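Local coordinates for DNA mismatch repair protein MLH3 (Saccharomyces cerevisiae S288C, PDB 6RMN) that acts in DNA mismatch repair, correcting insertion-deletion loops as a component of the MutLbeta heterodimer, this chain being the C-terminal, zinc-binding part of MLH3, at residues L42-R54 / E224-A236. Numbering follows the deposited sequence.
With ZN (zinc ion), chain D; ZN (zinc ion), chain C.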
ATOM      1  N   LEU B  42       3.476 -11.115   2.448  1.00 53.19           N
ATOM      2  CA  LEU B  42       2.335 -10.433   1.824  1.00 52.05           C
ATOM      3  C   LEU B  42       2.288  -8.926   2.151  1.00 49.95           C
ATOM      4  O   LEU B  42       2.208  -8.131   1.222  1.00 49.23           O
ATOM      5  CB  LEU B  42       0.985 -11.128   2.140  1.00 53.56           C
ATOM      6  CG  LEU B  42      -0.312 -10.431   1.598  1.00 58.92           C
ATOM      7  CD1 LEU B  42      -0.789 -11.060   0.289  1.00 60.61           C
ATOM      8  CD2 LEU B  42      -1.441 -10.440   2.638  1.00 60.81           C
ATOM      9  N   LEU B  43       2.302  -8.537   3.444  1.00 42.74           N
ATOM     10  CA  LEU B  43       2.267  -7.128   3.863  1.00 39.64           C
ATOM     11  C   LEU B  43       3.581  -6.701   4.508  1.00 42.56           C
ATOM     12  O   LEU B  43       4.075  -7.369   5.423  1.00 42.84           O
ATOM     13  CB  LEU B  43       1.076  -6.807   4.799  1.00 38.47           C
ATOM     14  CG  LEU B  43      -0.353  -6.721   4.207  1.00 41.32           C
ATOM     15  CD1 LEU B  43      -1.339  -6.257   5.262  1.00 40.63           C
ATOM     16  CD2 LEU B  43      -0.445  -5.758   3.025  1.00 40.14           C
ATOM     17  N   VAL B  44       4.149  -5.587   4.024  1.00 37.31           N
ATOM     18  CA  VAL B  44       5.419  -5.034   4.502  1.00 35.64           C
ATOM     19  C   VAL B  44       5.287  -3.517   4.771  1.00 39.21           C
ATOM     20  O   VAL B  44       4.659  -2.796   3.983  1.00 36.92           O
ATOM     21  CB  VAL B  44       6.575  -5.358   3.496  1.00 39.15           C
ATOM     22  CG1 VAL B  44       7.855  -4.572   3.792  1.00 38.07           C
ATOM     23  CG2 VAL B  44       6.869  -6.857   3.430  1.00 40.08           C
ATOM     24  N   LEU B  45       5.896  -3.050   5.894  1.00 37.51           N
ATOM     25  CA  LEU B  45       5.999  -1.640   6.283  1.00 36.70           C
ATOM     26  C   LEU B  45       7.459  -1.168   6.051  1.00 40.10           C
ATOM     27  O   LEU B  45       8.403  -1.708   6.648  1.00 40.33           O
ATOM     28  CB  LEU B  45       5.583  -1.412   7.747  1.00 37.16           C
ATOM     29  CG  LEU B  45       4.086  -1.467   8.067  1.00 41.92           C
ATOM     30  CD1 LEU B  45       3.859  -1.462   9.571  1.00 43.36           C
ATOM     31  CD2 LEU B  45       3.342  -0.298   7.448  1.00 42.68           C
ATOM     32  N   VAL B  46       7.634  -0.196   5.140  1.00 33.70           N
ATOM     33  CA  VAL B  46       8.930   0.369   4.788  1.00 31.98           C
ATOM     34  C   VAL B  46       9.128   1.682   5.559  1.00 37.43           C
ATOM     35  O   VAL B  46       8.239   2.541   5.531  1.00 38.31           O
ATOM     36  CB  VAL B  46       9.049   0.576   3.245  1.00 34.01           C
ATOM     37  CG1 VAL B  46      10.412   1.143   2.860  1.00 33.50           C
ATOM     38  CG2 VAL B  46       8.770  -0.718   2.479  1.00 34.01           C
ATOM     39  N   ASP B  47      10.297   1.845   6.234  1.00 33.50           N
ATOM     40  CA  ASP B  47      10.672   3.088   6.914  1.00 32.57           C
ATOM     41  C   ASP B  47      10.882   4.134   5.780  1.00 35.91           C
ATOM     42  O   ASP B  47      11.712   3.908   4.891  1.00 35.53           O
ATOM     43  CB  ASP B  47      11.970   2.850   7.706  1.00 34.52           C
ATOM     44  CG  ASP B  47      12.556   4.036   8.475  1.00 50.27           C
ATOM     45  OD1 ASP B  47      12.381   5.192   8.024  1.00 52.93           O
ATOM     46  OD2 ASP B  47      13.237   3.804   9.494  1.00 56.55           O
ATOM     47  N   GLN B  48      10.101   5.235   5.771  1.00 31.68           N
ATOM     48  CA  GLN B  48      10.216   6.237   4.691  1.00 31.43           C
ATOM     49  C   GLN B  48      11.561   6.981   4.675  1.00 35.80           C
ATOM     50  O   GLN B  48      12.006   7.415   3.613  1.00 35.51           O
ATOM     51  CB  GLN B  48       9.043   7.229   4.693  1.00 32.87           C
ATOM     52  CG  GLN B  48       9.075   8.254   5.833  1.00 33.61           C
ATOM     53  CD  GLN B  48       7.761   8.930   6.049  1.00 41.31           C
ATOM     54  OE1 GLN B  48       6.694   8.345   5.866  1.00 36.32           O
ATOM     55  NE2 GLN B  48       7.813  10.178   6.451  1.00 32.06           N
ATOM     56  N   HIS B  49      12.195   7.127   5.844  1.00 32.69           N
ATOM     57  CA  HIS B  49      13.480   7.796   5.955  1.00 32.76           C
ATOM     58  C   HIS B  49      14.601   6.890   5.417  1.00 35.42           C
ATOM     59  O   HIS B  49      15.374   7.331   4.565  1.00 34.28           O
ATOM     60  CB  HIS B  49      13.746   8.246   7.401  1.00 34.10           C
ATOM     61  CG  HIS B  49      15.117   8.801   7.591  1.00 37.27           C
ATOM     62  ND1 HIS B  49      15.463  10.042   7.102  1.00 39.16           N
ATOM     63  CD2 HIS B  49      16.207   8.227   8.136  1.00 38.51           C
ATOM     64  CE1 HIS B  49      16.736  10.202   7.395  1.00 38.51           C
ATOM     65  NE2 HIS B  49      17.224   9.142   8.026  1.00 38.91           N
ATOM     66  N   ALA B  50      14.650   5.624   5.884  1.00 31.80           N
ATOM     67  CA  ALA B  50      15.622   4.603   5.474  1.00 32.08           C
ATOM     68  C   ALA B  50      15.571   4.361   3.968  1.00 35.40           C
ATOM     69  O   ALA B  50      16.614   4.247   3.331  1.00 34.41           O
ATOM     70  CB  ALA B  50      15.362   3.301   6.222  1.00 33.25           C
ATOM     71  N   CYS B  51      14.354   4.316   3.408  1.00 31.79           N
ATOM     72  CA  CYS B  51      14.064   4.150   1.987  1.00 31.66           C
ATOM     73  C   CYS B  51      14.719   5.274   1.170  1.00 35.08           C
ATOM     74  O   CYS B  51      15.470   4.997   0.241  1.00 36.55           O
ATOM     75  CB  CYS B  51      12.551   4.119   1.770  1.00 32.28           C
ATOM     76  SG  CYS B  51      12.060   3.991   0.036  1.00 36.97           S
ATOM     77  N   ASP B  52      14.429   6.535   1.528  1.00 30.68           N
ATOM     78  CA  ASP B  52      14.944   7.730   0.873  1.00 30.64           C
ATOM     79  C   ASP B  52      16.470   7.849   1.018  1.00 34.69           C
ATOM     80  O   ASP B  52      17.162   8.096   0.021  1.00 34.70           O
ATOM     81  CB  ASP B  52      14.225   8.987   1.409  1.00 32.66           C
ATOM     82  CG  ASP B  52      14.329  10.199   0.496  1.00 43.79           C
ATOM     83  OD1 ASP B  52      14.572  10.010  -0.736  1.00 46.32           O
ATOM     84  OD2 ASP B  52      14.153  11.330   0.994  1.00 45.99           O
ATOM     85  N   GLU B  53      16.986   7.627   2.248  1.00 30.93           N
ATOM     86  CA  GLU B  53      18.417   7.644   2.580  1.00 31.36           C
ATOM     87  C   GLU B  53      19.192   6.613   1.743  1.00 35.11           C
ATOM     88  O   GLU B  53      20.273   6.938   1.254  1.00 36.19           O
ATOM     89  CB  GLU B  53      18.610   7.386   4.079  1.00 32.74           C
ATOM     90  CG  GLU B  53      20.038   7.436   4.581  1.00 38.39           C
ATOM     91  CD  GLU B  53      20.088   7.141   6.062  1.00 46.47           C
ATOM     92  OE1 GLU B  53      19.647   8.002   6.857  1.00 34.97           O
ATOM     93  OE2 GLU B  53      20.508   6.021   6.427  1.00 26.73           O
ATOM     94  N   ARG B  54      18.620   5.404   1.553  1.00 29.89           N
ATOM     95  CA  ARG B  54      19.197   4.336   0.748  1.00 29.52           C
ATOM     96  C   ARG B  54      19.353   4.735  -0.730  1.00 33.21           C
ATOM     97  O   ARG B  54      20.426   4.524  -1.318  1.00 33.33           O
ATOM     98  CB  ARG B  54      18.359   3.053   0.854  1.00 28.81           C
ATOM     99  CG  ARG B  54      18.969   1.885   0.082  1.00 36.96           C
ATOM    100  CD  ARG B  54      20.131   1.355   0.874  1.00 43.32           C
ATOM    101  NE  ARG B  54      21.373   1.381   0.132  1.00 49.58           N
ATOM    102  CZ  ARG B  54      22.527   0.936   0.608  1.00 52.65           C
ATOM    103  NH1 ARG B  54      22.603   0.450   1.843  1.00 25.71           N
ATOM    104  NH2 ARG B  54      23.615   0.979  -0.139  1.00 51.30           N
ATOM    105  N   GLU B 224      18.474  -2.230   3.755  1.00 34.87           N
ATOM    106  CA  GLU B 224      18.986  -1.465   4.892  1.00 35.82           C
ATOM    107  C   GLU B 224      19.198  -0.011   4.536  1.00 36.80           C
ATOM    108  O   GLU B 224      19.281   0.303   3.362  1.00 35.78           O
ATOM    109  CB  GLU B 224      20.243  -2.106   5.544  1.00 39.06           C
ATOM    110  CG  GLU B 224      21.474  -2.249   4.673  1.00 55.16           C
ATOM    111  CD  GLU B 224      22.526  -3.201   5.221  1.00 85.04           C
ATOM    112  OE1 GLU B 224      22.180  -4.362   5.542  1.00 67.21           O
ATOM    113  OE2 GLU B 224      23.706  -2.788   5.314  1.00 89.10           O
ATOM    114  N   CYS B 225      19.233   0.875   5.542  1.00 33.23           N
ATOM    115  CA  CYS B 225      19.512   2.306   5.376  1.00 33.18           C
ATOM    116  C   CYS B 225      21.031   2.476   5.117  1.00 37.34           C
ATOM    117  O   CYS B 225      21.765   1.474   5.060  1.00 37.20           O
ATOM    118  CB  CYS B 225      19.077   3.077   6.619  1.00 34.09           C
ATOM    119  SG  CYS B 225      20.149   2.823   8.060  1.00 39.76           S
ATOM    120  N   ALA B 226      21.508   3.734   5.014  1.00 34.04           N
ATOM    121  CA  ALA B 226      22.940   4.003   4.813  1.00 35.10           C
ATOM    122  C   ALA B 226      23.830   3.452   5.947  1.00 41.77           C
ATOM    123  O   ALA B 226      24.925   2.994   5.652  1.00 44.96           O
ATOM    124  CB  ALA B 226      23.194   5.493   4.620  1.00 35.44           C
ATOM    125  N   HIS B 227      23.332   3.438   7.210  1.00 37.40           N
ATOM    126  CA  HIS B 227      24.035   2.992   8.425  1.00 38.26           C
ATOM    127  C   HIS B 227      23.820   1.507   8.793  1.00 45.31           C
ATOM    128  O   HIS B 227      24.049   1.121   9.939  1.00 47.12           O
ATOM    129  CB  HIS B 227      23.680   3.908   9.617  1.00 39.31           C
ATOM    130  CG  HIS B 227      23.713   5.367   9.266  1.00 42.22           C
ATOM    131  ND1 HIS B 227      22.625   5.991   8.675  1.00 42.79           N
ATOM    132  CD2 HIS B 227      24.727   6.258   9.356  1.00 44.39           C
ATOM    133  CE1 HIS B 227      23.005   7.236   8.441  1.00 42.15           C
ATOM    134  NE2 HIS B 227      24.259   7.446   8.834  1.00 43.48           N
ATOM    135  N   GLY B 228      23.410   0.694   7.821  1.00 42.55           N
ATOM    136  CA  GLY B 228      23.211  -0.747   7.987  1.00 43.27           C
ATOM    137  C   GLY B 228      22.019  -1.258   8.782  1.00 47.51           C
ATOM    138  O   GLY B 228      21.936  -2.462   9.024  1.00 47.21           O
ATOM    139  N   ARG B 229      21.083  -0.373   9.187  1.00 44.54           N
ATOM    140  CA  ARG B 229      19.873  -0.750   9.936  1.00 44.79           C
ATOM    141  C   ARG B 229      18.742  -1.165   8.948  1.00 46.49           C
ATOM    142  O   ARG B 229      18.686  -0.589   7.864  1.00 43.76           O
ATOM    143  CB  ARG B 229      19.414   0.399  10.860  1.00 45.07           C
ATOM    144  CG  ARG B 229      20.448   0.773  11.909  1.00 56.81           C
ATOM    145  CD  ARG B 229      19.811   1.369  13.141  1.00 74.96           C
ATOM    146  NE  ARG B 229      20.802   1.724  14.164  1.00 91.06           N
ATOM    147  CZ  ARG B 229      21.098   0.971  15.222  1.00113.25           C
ATOM    148  NH1 ARG B 229      20.484  -0.193  15.411  1.00101.92           N
ATOM    149  NH2 ARG B 229      22.008   1.374  16.097  1.00106.84           N
ATOM    150  N   PRO B 230      17.852  -2.148   9.273  1.00 43.37           N
ATOM    151  CA  PRO B 230      16.800  -2.556   8.309  1.00 42.00           C
ATOM    152  C   PRO B 230      15.885  -1.436   7.831  1.00 43.74           C
ATOM    153  O   PRO B 230      15.538  -0.555   8.612  1.00 43.31           O
ATOM    154  CB  PRO B 230      16.012  -3.629   9.066  1.00 44.28           C
ATOM    155  CG  PRO B 230      16.316  -3.377  10.496  1.00 50.20           C
ATOM    156  CD  PRO B 230      17.751  -2.941  10.511  1.00 46.14           C
ATOM    157  N   SER B 231      15.527  -1.466   6.536  1.00 38.48           N
ATOM    158  CA  SER B 231      14.668  -0.470   5.899  1.00 37.23           C
ATOM    159  C   SER B 231      13.185  -0.874   5.889  1.00 43.61           C
ATOM    160  O   SER B 231      12.323  -0.037   5.607  1.00 43.61           O
ATOM    161  CB  SER B 231      15.139  -0.230   4.471  1.00 38.48           C
ATOM    162  OG  SER B 231      15.040  -1.429   3.723  1.00 38.34           O
ATOM    163  N   MET B 232      12.896  -2.159   6.150  1.00 41.91           N
ATOM    164  CA  MET B 232      11.542  -2.699   6.096  1.00 42.55           C
ATOM    165  C   MET B 232      11.311  -3.892   7.015  1.00 48.96           C
ATOM    166  O   MET B 232      12.254  -4.584   7.384  1.00 49.84           O
ATOM    167  CB  MET B 232      11.149  -3.036   4.651  1.00 44.42           C
ATOM    168  CG  MET B 232      12.009  -4.085   4.008  1.00 48.54           C
ATOM    169  SD  MET B 232      11.558  -4.266   2.282  1.00 52.96           S
ATOM    170  CE  MET B 232      12.545  -2.983   1.552  1.00 49.06           C
ATOM    171  N   VAL B 233      10.045  -4.108   7.397  1.00 46.58           N
ATOM    172  CA  VAL B 233       9.621  -5.182   8.298  1.00 48.03           C
ATOM    173  C   VAL B 233       8.349  -5.849   7.754  1.00 51.06           C
ATOM    174  O   VAL B 233       7.375  -5.151   7.451  1.00 49.38           O
ATOM    175  CB  VAL B 233       9.450  -4.664   9.764  1.00 53.11           C
ATOM    176  CG1 VAL B 233       8.709  -5.660  10.643  1.00 54.75           C
ATOM    177  CG2 VAL B 233      10.797  -4.333  10.389  1.00 53.76           C
ATOM    178  N   PRO B 234       8.335  -7.193   7.611  1.00 48.96           N
ATOM    179  CA  PRO B 234       7.089  -7.850   7.179  1.00 48.57           C
ATOM    180  C   PRO B 234       6.120  -7.854   8.364  1.00 54.60           C
ATOM    181  O   PRO B 234       6.543  -8.062   9.508  1.00 55.64           O
ATOM    182  CB  PRO B 234       7.533  -9.260   6.789  1.00 51.64           C
ATOM    183  CG  PRO B 234       8.810  -9.508   7.557  1.00 57.17           C
ATOM    184  CD  PRO B 234       9.397  -8.174   7.949  1.00 51.71           C
ATOM    185  N   ILE B 235       4.843  -7.553   8.117  1.00 51.22           N
ATOM    186  CA  ILE B 235       3.878  -7.525   9.214  1.00 51.66           C
ATOM    187  C   ILE B 235       2.806  -8.623   9.064  1.00 59.29           C
ATOM    188  O   ILE B 235       2.111  -8.926  10.038  1.00 61.00           O
ATOM    189  CB  ILE B 235       3.277  -6.109   9.456  1.00 52.54           C
ATOM    190  CG1 ILE B 235       2.564  -5.546   8.208  1.00 50.23           C
ATOM    191  CG2 ILE B 235       4.349  -5.156   9.992  1.00 53.24           C
ATOM    192  CD1 ILE B 235       1.502  -4.549   8.507  1.00 48.46           C
ATOM    193  N   ALA B 236       2.699  -9.232   7.863  1.00 56.44           N
ATOM    194  CA  ALA B 236       1.722 -10.284   7.554  1.00 82.78           C
ATOM    195  C   ALA B 236       1.982 -11.571   8.347  1.00127.23           C
ATOM    196  O   ALA B 236       1.534 -11.705   9.487  1.00 85.99           O
ATOM    197  CB  ALA B 236       1.725 -10.578   6.063  1.00 83.14           C
TER
HETATM  198 ZN    ZN D 902      20.554   5.155   8.588  1.00 47.87          ZN
HETATM  199 ZN    ZN C 901      19.200   8.658   8.662  1.00 47.75          ZN
HETATM  200  O   HOH W   1      15.983   2.029   9.394  1.00 51.46           O
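Glu53 reaches from helix 48-69 into the turn Cys225-Gly228 and shares its carboxylate between two zinc ions. OE1 binds the zinc ion that His49 NE2 also holds, while OE2 lies 2.3 Å from the other zinc ion, which takes Cys225 SG and His227 ND1 as well. The chain runs extended through CG (chi1 -177°), which carries the carboxylate across to the turn. There Ala226 N donates to the anti lone pair of OE2 at 2.9 Å, in a bent bond (136°), so a metal and a backbone amide grip the same oxygen. Packing is close between the helix and the loop: Ala50 CB meets Cys225 CB at 3.7 Å and also rests on Ser231, whose OG bonds Pro222 O.

Where strand 43-47 gives way to the helix, Asp47 serves both elements. Its amide donates to Ser231 O (2.8 Å), and its OD1 caps the helix, receiving His49 N nearly along the C-O axis and Ala50 N from above the carboxylate plane. A water joins OD2 to Pro230 O. With an alanine in place of Asp47, the amides of His49 and Ala50 would probably lose their cap, loosening the helix start that presents His49 to its zinc ion.

Farther along, strand 232-234 pairs antiparallel with 43-47. Leu45 and Val233 exchange two backbone bonds; Val44 CG1 packs on Met232 CB at 3.7 Å, and Leu45 CD1 lies against Ile235 CG2. Ile235 N donates a firm bond to Leu43 O (2.8 Å), and Ala236 N adds a weak one at 3.4 Å. The loose side is here, with Pro234 and Ala236 exposed and Ala236 poorly ordered. Strand 232-234 is the outermost strand, within this chain, of the domain's antiparallel sheet. Cys194 joins His49 on its zinc ion, and another protein's chain contributes to both ions, giving a carboxylate-bridged two-zinc site consistent with the metal-binding endonuclease site of MutL-family proteins.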